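Side-chain contacts in beta-agarase (Persicobacter, PDB 6AII), which probably hydrolyses the beta-1,4 linkages of agarose to release neoagarobiose, as a GH16-family beta-agarase with a bound calcium ion: residues A[87-92]-A[98-103]; A[55-58]-A[62-65]; A[246-249]-A[255-258]. One frame throughout, in Å; residues are numbered along the deposited sequence.

Interaction 1: residues A[87-92]-A[98-103]; sequences KTFRNS and HTLPAT
K87–F89 and H98–L100 pair as antiparallel strands whose short axes lie 4.7 Å apart at 139°, K87 with L100 and F89 with H98 in hydrogen-bonded pairs and T88 opposite T99 in a non-hydrogen-bonded one. On the face bearing T88 and T99 the two hydroxyls share a hydrogen bond, OG1 of T88 lying 2.7 Å from OG1 of T99. Each OG1 stands beside its own backbone N (chi1 near -60° in both), which brings the two hydroxyls together over that face. On the other face, with K87 and H98, the apolar contact is F89 against L100. F89 holds its ring between backbone N and carbonyl carbon (chi1 58°) and thereby leans over the partner strand: H98 O lies over one ring face, while L100 CD1 meets the edge at CZ, 3.8 Å away. An alanine here is likely to leave L100 without this edge and open a gap beside L294. Farther along, N91 CB touches H98 CD2 at 3.8 Å, and a water bridges N91 ND2 and H98 NE2; H98 NE2 also bonds T96, and N91 OD1 bonds H93 N. The hairpin thus pairs hydroxyls on one face and mixes polar groups with apolar packing on the other, where F89, H98 and L100 touch helix 290-294.

Interaction 2: residues A[55-58]-A[62-65]; sequences SWDG and TQWR
T62 CG2 lies 3.9 Å from D57 O, and both sit over the same face of the W64 indole, which also receives G58 CA; T62 OG1 bonds P59 O and A288 N. Q63 then runs alongside D57, its CG 3.6 Å from D57 OD2; its amide oxygen OE1 is taken by Q104. At W64 the backbone N donates an almost straight bond to D57 O (2.8 Å, 179°), which ties the loop to the strand. The indole, with CG beside the backbone N (chi1 -72°), folds back over the loop: G58 CA sits 3.6 Å from the centroid of its six-membered ring in a CH-pi contact. Glycine suits this spot, since a CB would run into T62 CG2 and, at these backbone angles, jam against the carbonyl O of D57. The edge of the same ring meets the face of W56 in an offset edge-to-face pair, planes at 88° and W64 CZ3 3.7 Å from W56 CE3. R65 bends at chi2 and brings NH1 back to D57, where it forms a salt bridge with the anti lone pair of OD2 at 2.9 Å, carboxylate and guanidinium nearly coplanar. NH1 is held by D57 OD2 and W64 O, and NH2 by a water that also bonds D57 OD2, so the guanidinium is held against turning. D57 OD1 has a second charged mate in K87 of strand 86-90. Strand 62-64 runs parallel to its neighbour 97-110, and the W64 ring reaches across M105 and C107 of that strand to strand 280-287, where NE1 bonds I286 O.

Interaction 3: residues A[246-249]-A[255-258]; sequences YSYL and LIEA
Y246 O accepts the shortest hydrogen bond between the two strands, from A258 N at 2.8 Å, and Y246 N answers with a bond to A258 O. The next hydrogen-bonded pair, Y248 with I256, repeats the pattern, I256 N lying 2.9 Å from Y248 O with an angle of 171° at the hydrogen. Between them S247 faces E257 in a non-hydrogen-bonded pair, its CA drawn up to I256 O in a CA-H...O contact. Strands 245-249 and 255-259 form a hairpin at one end of the antiparallel sheet, next to strand 236-242. The face that carries Y246, Y248, I256 and A258 does most of the side-chain packing. Both tyrosines place CG between the backbone N and the carbonyl carbon (chi1 67° for Y246, 64° for Y248), a torsion that tips each ring across to the opposite strand. The methyl of A258 comes over one face of the Y246 ring, nearer its phenol end, with CB 3.5 Å from CZ. On Y248 the larger I256 does the same work with more atoms: its CB stands over the ring face 3.9 Å from the centroid, and CG2 reaches CE1 at 3.6 Å. Y248 and I256 run side by side, pointing the same way. Beyond the strands Y246 OH bonds the backbone N of Y200, which anchors its ring, and Y248 also rests on Y200 and on R239 of strand 236-242. The other face is thinner: L249 CD2 meets L255 CB at 4.2 Å and S247 CB meets E257 CG at 4.1 Å, while W237 of the adjoining strand touches S247, L249 and L255. Across this hairpin the side chains add CH-pi and apolar packing to a register set by the backbone bonds.

In the fold
Along the chain the three contacts follow in series: interaction 2 closes before interaction 1 opens, and interaction 3 comes much later. Interactions 1 and 2 are neighbours, their centres 12 Å apart, and belong to one mixed sheet in which strand 97-110 pairs with both 86-90 and 62-64. K87 of interaction 1 joins them, its NZ bonding T62 O and G58 O, and a backbone hydrogen bond links T103 O to Q63 N. Interaction 3 lies across the chain's centre from interaction 2, their centres about 38 Å apart, at the end of the other, antiparallel sheet. The contacts thus lie in separate parts of two sheets, consistent with the beta-sandwich expected of a GH16 enzyme.

Interaction 1: residues A[87-92]-A[98-103]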
loop_
_atom_site.group_PDB
_atom_site.type_symbol
_atom_site.label_atom_id
_atom_site.label_comp_id
_atom_site.label_asym_id
_atom_site.label_seq_id
_atom_site.Cartn_x
_atom_site.Cartn_y
_atom_site.Cartn_z
ATOM N N LYS A 87 18.445 -11.796 -11.357
ATOM C CA LYS A 87 18.399 -12.046 -9.969
ATOM C C LYS A 87 17.814 -13.439 -9.671
ATOM O O LYS A 87 16.877 -13.914 -10.319
ATOM C CB LYS A 87 17.618 -10.980 -9.194
ATOM C CG LYS A 87 17.473 -11.228 -7.712
ATOM C CD LYS A 87 16.901 -10.067 -6.907
ATOM C CE LYS A 87 16.813 -10.376 -5.447
ATOM N NZ LYS A 87 16.086 -9.352 -4.651
ATOM N N THR A 88 18.466 -14.107 -8.717
ATOM C CA THR A 88 18.101 -15.426 -8.241
ATOM C C THR A 88 17.363 -15.294 -6.916
ATOM O O THR A 88 17.822 -14.582 -6.033
ATOM C CB THR A 88 19.337 -16.326 -8.177
ATOM O OG1 THR A 88 19.879 -16.411 -9.487
ATOM C CG2 THR A 88 18.947 -17.704 -7.703
ATOM N N PHE A 89 16.181 -15.881 -6.782
ATOM C CA PHE A 89 15.326 -15.682 -5.634
ATOM C C PHE A 89 14.596 -16.950 -5.230
ATOM O O PHE A 89 14.417 -17.869 -6.057
ATOM C CB PHE A 89 14.282 -14.597 -5.945
ATOM C CG PHE A 89 13.434 -14.954 -7.153
ATOM C CD1 PHE A 89 13.827 -14.673 -8.456
ATOM C CD2 PHE A 89 12.229 -15.613 -6.951
ATOM C CE1 PHE A 89 13.017 -15.005 -9.523
ATOM C CE2 PHE A 89 11.431 -15.962 -8.030
ATOM C CZ PHE A 89 11.831 -15.661 -9.306
ATOM N N ARG A 90 14.140 -16.993 -3.995
ATOM C CA ARG A 90 13.494 -18.206 -3.453
ATOM C C ARG A 90 11.998 -18.123 -3.737
ATOM O O ARG A 90 11.384 -17.082 -3.572
ATOM C CB ARG A 90 13.829 -18.281 -1.951
ATOM C CG ARG A 90 14.045 -19.659 -1.348
ATOM C CD ARG A 90 14.482 -19.630 0.129
ATOM N NE ARG A 90 15.868 -19.157 0.391
ATOM C CZ ARG A 90 16.899 -19.899 0.885
ATOM N NH1 ARG A 90 18.093 -19.327 1.167
ATOM N NH2 ARG A 90 16.715 -21.210 1.064
ATOM N N ASN A 91 11.437 -19.211 -4.210
ATOM C CA ASN A 91 9.973 -19.400 -4.252
ATOM C C ASN A 91 9.463 -19.644 -2.824
ATOM O O ASN A 91 9.749 -20.673 -2.200
ATOM C CB ASN A 91 9.613 -20.526 -5.205
ATOM C CG ASN A 91 8.119 -20.775 -5.253
ATOM O OD1 ASN A 91 7.348 -20.066 -4.638
ATOM N ND2 ASN A 91 7.708 -21.775 -5.985
ATOM N N SER A 92 8.792 -18.672 -2.241
ATOM C CA SER A 92 8.387 -18.751 -0.831
ATOM C C SER A 92 7.441 -19.954 -0.588
ATOM O O SER A 92 7.268 -20.390 0.566
ATOM C CB SER A 92 7.731 -17.476 -0.385
ATOM O OG SER A 92 6.588 -17.272 -1.195
ATOM N N HIS A 98 15.052 -19.829 -8.091
ATOM C CA HIS A 98 14.817 -19.576 -9.500
ATOM C C HIS A 98 15.509 -18.302 -9.935
ATOM O O HIS A 98 15.710 -17.418 -9.108
ATOM C CB HIS A 98 13.304 -19.380 -9.741
ATOM C CG HIS A 98 12.539 -20.589 -9.286
ATOM N ND1 HIS A 98 12.080 -21.495 -10.190
ATOM C CD2 HIS A 98 12.149 -21.006 -8.057
ATOM C CE1 HIS A 98 11.414 -22.417 -9.530
ATOM N NE2 HIS A 98 11.490 -22.193 -8.236
ATOM N N THR A 99 15.824 -18.226 -11.224
ATOM C CA THR A 99 16.515 -17.070 -11.746
ATOM C C THR A 99 15.637 -16.443 -12.828
ATOM O O THR A 99 15.109 -17.133 -13.696
ATOM C CB THR A 99 17.878 -17.452 -12.338
ATOM O OG1 THR A 99 18.607 -18.058 -11.271
ATOM C CG2 THR A 99 18.635 -16.259 -12.875
ATOM N N LEU A 100 15.519 -15.109 -12.803
ATOM C CA LEU A 100 14.879 -14.357 -13.841
ATOM C C LEU A 100 15.690 -13.090 -14.114
ATOM O O LEU A 100 16.378 -12.637 -13.250
ATOM C CB LEU A 100 13.450 -13.948 -13.420
ATOM C CG LEU A 100 12.406 -15.074 -13.384
ATOM C CD1 LEU A 100 11.104 -14.548 -12.820
ATOM C CD2 LEU A 100 12.137 -15.659 -14.779
ATOM N N PRO A 101 15.462 -12.480 -15.290
ATOM C CA PRO A 101 15.875 -11.072 -15.475
ATOM C C PRO A 101 15.270 -10.261 -14.319
ATOM O O PRO A 101 14.070 -10.368 -14.025
ATOM C CB PRO A 101 15.337 -10.654 -16.857
ATOM C CG PRO A 101 15.089 -11.988 -17.557
ATOM C CD PRO A 101 14.603 -12.885 -16.432
ATOM N N ALA A 102 16.083 -9.441 -13.693
ATOM C CA ALA A 102 15.603 -8.621 -12.593
ATOM C C ALA A 102 14.833 -7.394 -13.123
ATOM O O ALA A 102 14.903 -7.017 -14.309
ATOM C CB ALA A 102 16.760 -8.169 -11.764
ATOM N N THR A 103 14.097 -6.803 -12.200
ATOM C CA THR A 103 13.537 -5.468 -12.465
ATOM C C THR A 103 14.009 -4.545 -11.356
ATOM O O THR A 103 13.722 -4.801 -10.152
ATOM C CB THR A 103 12.007 -5.534 -12.599
ATOM O OG1 THR A 103 11.613 -6.560 -13.500
ATOM C CG2 THR A 103 11.403 -4.184 -12.992
HETATM O O HOH W 1 9.237 -23.685 -7.400
#

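Interaction 2: residues A[55-58]-A[62-65]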
loop_
_atom_site.group_PDB
_atom_site.type_symbol
_atom_site.label_atom_id
_atom_site.label_comp_id
_atom_site.label_asym_id
_atom_site.label_seq_id
_atom_site.Cartn_x
_atom_site.Cartn_y
_atom_site.Cartn_z
ATOM N N SER A 55 19.200 -2.983 4.094
ATOM C CA SER A 55 19.868 -3.057 2.835
ATOM C C SER A 55 19.238 -4.151 1.932
ATOM O O SER A 55 19.582 -4.222 0.764
ATOM C CB SER A 55 21.351 -3.306 3.021
ATOM O OG SER A 55 21.528 -4.562 3.624
ATOM N N TRP A 56 18.305 -4.951 2.435
ATOM C CA TRP A 56 17.613 -5.959 1.596
ATOM C C TRP A 56 16.997 -5.282 0.364
ATOM O O TRP A 56 16.336 -4.265 0.544
ATOM C CB TRP A 56 16.492 -6.607 2.389
ATOM C CG TRP A 56 15.828 -7.728 1.659
ATOM C CD1 TRP A 56 16.401 -8.811 1.084
ATOM C CD2 TRP A 56 14.423 -7.852 1.462
ATOM N NE1 TRP A 56 15.439 -9.630 0.552
ATOM C CE2 TRP A 56 14.204 -9.084 0.798
ATOM C CE3 TRP A 56 13.337 -7.070 1.817
ATOM C CZ2 TRP A 56 12.936 -9.528 0.449
ATOM C CZ3 TRP A 56 12.075 -7.528 1.493
ATOM C CH2 TRP A 56 11.882 -8.725 0.814
ATOM N N ASP A 57 17.183 -5.871 -0.813
ATOM C CA ASP A 57 16.745 -5.188 -2.045
ATOM C C ASP A 57 15.454 -5.804 -2.610
ATOM O O ASP A 57 15.103 -5.492 -3.748
ATOM C CB ASP A 57 17.867 -5.042 -3.074
ATOM C CG ASP A 57 18.286 -6.278 -3.858
ATOM O OD1 ASP A 57 17.954 -7.410 -3.449
ATOM O OD2 ASP A 57 18.954 -6.089 -4.875
ATOM N N GLY A 58 14.774 -6.655 -1.877
ATOM C CA GLY A 58 13.396 -6.916 -2.150
ATOM C C GLY A 58 13.113 -8.355 -2.535
ATOM O O GLY A 58 13.994 -9.190 -2.681
ATOM N N THR A 62 12.738 -8.631 -7.809
ATOM C CA THR A 62 12.853 -7.213 -7.484
ATOM C C THR A 62 14.302 -6.855 -7.082
ATOM O O THR A 62 14.925 -7.561 -6.264
ATOM C CB THR A 62 11.934 -6.847 -6.318
ATOM O OG1 THR A 62 10.601 -7.351 -6.540
ATOM C CG2 THR A 62 11.981 -5.359 -6.009
ATOM N N GLN A 63 14.797 -5.703 -7.585
ATOM C CA GLN A 63 16.012 -5.093 -7.116
ATOM C C GLN A 63 15.758 -3.619 -6.804
ATOM O O GLN A 63 15.817 -2.780 -7.689
ATOM C CB GLN A 63 17.141 -5.155 -8.162
ATOM C CG GLN A 63 17.748 -6.554 -8.272
ATOM C CD GLN A 63 18.892 -6.658 -9.246
ATOM O OE1 GLN A 63 18.985 -5.945 -10.242
ATOM N NE2 GLN A 63 19.803 -7.593 -8.936
ATOM N N TRP A 64 15.410 -3.361 -5.556
ATOM C CA TRP A 64 15.189 -1.965 -5.111
ATOM C C TRP A 64 16.503 -1.226 -5.246
ATOM O O TRP A 64 17.557 -1.800 -4.864
ATOM C CB TRP A 64 14.681 -1.887 -3.694
ATOM C CG TRP A 64 13.266 -2.323 -3.525
ATOM C CD1 TRP A 64 12.228 -2.156 -4.400
ATOM C CD2 TRP A 64 12.744 -3.030 -2.407
ATOM N NE1 TRP A 64 11.093 -2.692 -3.873
ATOM C CE2 TRP A 64 11.375 -3.246 -2.665
ATOM C CE3 TRP A 64 13.275 -3.466 -1.193
ATOM C CZ2 TRP A 64 10.533 -3.878 -1.766
ATOM C CZ3 TRP A 64 12.439 -4.126 -0.321
ATOM C CH2 TRP A 64 11.092 -4.317 -0.588
ATOM N N ARG A 65 16.441 -0.021 -5.808
ATOM C CA ARG A 65 17.628 0.786 -6.001
ATOM C C ARG A 65 17.264 2.191 -5.565
ATOM O O ARG A 65 16.208 2.676 -5.929
ATOM C CB ARG A 65 18.061 0.773 -7.458
ATOM C CG ARG A 65 18.627 -0.559 -7.946
ATOM C CD ARG A 65 19.905 -0.911 -7.223
ATOM N NE ARG A 65 20.482 -2.184 -7.681
ATOM C CZ ARG A 65 20.349 -3.360 -7.064
ATOM N NH1 ARG A 65 19.555 -3.517 -6.001
ATOM N NH2 ARG A 65 21.066 -4.400 -7.537
HETATM O O HOH W 2 21.597 -6.502 -5.566
#

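Interaction 3: residues A[246-249]-A[255-258]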
loop_
_atom_site.group_PDB
_atom_site.type_symbol
_atom_site.label_atom_id
_atom_site.label_comp_id
_atom_site.label_asym_id
_atom_site.label_seq_id
_atom_site.Cartn_x
_atom_site.Cartn_y
_atom_site.Cartn_z
ATOM N N TYR A 246 -17.871 -6.358 11.045
ATOM C CA TYR A 246 -17.232 -5.669 9.914
ATOM C C TYR A 246 -18.279 -5.470 8.841
ATOM O O TYR A 246 -19.306 -6.193 8.814
ATOM C CB TYR A 246 -16.027 -6.455 9.369
ATOM C CG TYR A 246 -16.275 -7.776 8.692
ATOM C CD1 TYR A 246 -16.500 -8.898 9.469
ATOM C CD2 TYR A 246 -16.289 -7.940 7.297
ATOM C CE1 TYR A 246 -16.750 -10.129 8.907
ATOM C CE2 TYR A 246 -16.608 -9.153 6.722
ATOM C CZ TYR A 246 -16.781 -10.260 7.540
ATOM O OH TYR A 246 -17.027 -11.488 7.008
ATOM N N SER A 247 -18.046 -4.497 7.937
ATOM C CA SER A 247 -19.012 -4.229 6.898
ATOM C C SER A 247 -18.249 -3.678 5.696
ATOM O O SER A 247 -17.142 -3.174 5.844
ATOM C CB SER A 247 -20.048 -3.233 7.325
ATOM O OG SER A 247 -19.439 -2.072 7.871
ATOM N N TYR A 248 -18.874 -3.775 4.532
ATOM C CA TYR A 248 -18.132 -3.368 3.307
ATOM C C TYR A 248 -19.093 -3.276 2.142
ATOM O O TYR A 248 -20.178 -3.860 2.170
ATOM C CB TYR A 248 -17.015 -4.360 2.966
ATOM C CG TYR A 248 -17.432 -5.760 2.603
ATOM C CD1 TYR A 248 -17.689 -6.672 3.598
ATOM C CD2 TYR A 248 -17.506 -6.185 1.277
ATOM C CE1 TYR A 248 -18.015 -7.992 3.308
ATOM C CE2 TYR A 248 -17.868 -7.490 0.972
ATOM C CZ TYR A 248 -18.130 -8.388 2.002
ATOM O OH TYR A 248 -18.469 -9.693 1.681
ATOM N N LEU A 249 -18.691 -2.527 1.110
ATOM C CA LEU A 249 -19.445 -2.523 -0.184
ATOM C C LEU A 249 -18.903 -3.592 -1.122
ATOM O O LEU A 249 -17.676 -3.636 -1.352
ATOM C CB LEU A 249 -19.284 -1.145 -0.848
ATOM C CG LEU A 249 -19.897 -0.002 -0.069
ATOM C CD1 LEU A 249 -19.795 1.305 -0.871
ATOM C CD2 LEU A 249 -21.359 -0.290 0.283
ATOM N N LEU A 255 -24.278 -3.160 0.353
ATOM C CA LEU A 255 -23.716 -3.116 1.692
ATOM C C LEU A 255 -23.841 -4.481 2.360
ATOM O O LEU A 255 -24.961 -5.002 2.483
ATOM C CB LEU A 255 -24.417 -2.030 2.504
ATOM C CG LEU A 255 -24.086 -2.028 3.995
ATOM C CD1 LEU A 255 -22.619 -1.659 4.207
ATOM C CD2 LEU A 255 -24.978 -1.042 4.755
ATOM N N ILE A 256 -22.728 -5.037 2.800
ATOM C CA ILE A 256 -22.679 -6.279 3.482
ATOM C C ILE A 256 -22.296 -5.968 4.918
ATOM O O ILE A 256 -21.261 -5.360 5.132
ATOM C CB ILE A 256 -21.660 -7.233 2.862
ATOM C CG1 ILE A 256 -21.903 -7.447 1.360
ATOM C CG2 ILE A 256 -21.561 -8.545 3.629
ATOM C CD1 ILE A 256 -23.210 -8.030 1.003
ATOM N N GLU A 257 -23.150 -6.406 5.882
ATOM C CA GLU A 257 -22.819 -6.227 7.305
ATOM C C GLU A 257 -22.700 -7.589 7.974
ATOM O O GLU A 257 -23.576 -8.412 7.787
ATOM C CB GLU A 257 -23.934 -5.461 7.990
ATOM C CG GLU A 257 -24.024 -4.030 7.523
ATOM C CD GLU A 257 -25.167 -3.228 8.135
ATOM O OE1 GLU A 257 -26.332 -3.571 7.887
ATOM O OE2 GLU A 257 -24.888 -2.255 8.778
ATOM N N ALA A 258 -21.581 -7.839 8.629
ATOM C CA ALA A 258 -21.266 -9.169 9.109
ATOM C C ALA A 258 -20.812 -9.080 10.566
ATOM O O ALA A 258 -20.358 -8.055 11.049
ATOM C CB ALA A 258 -20.227 -9.817 8.226
#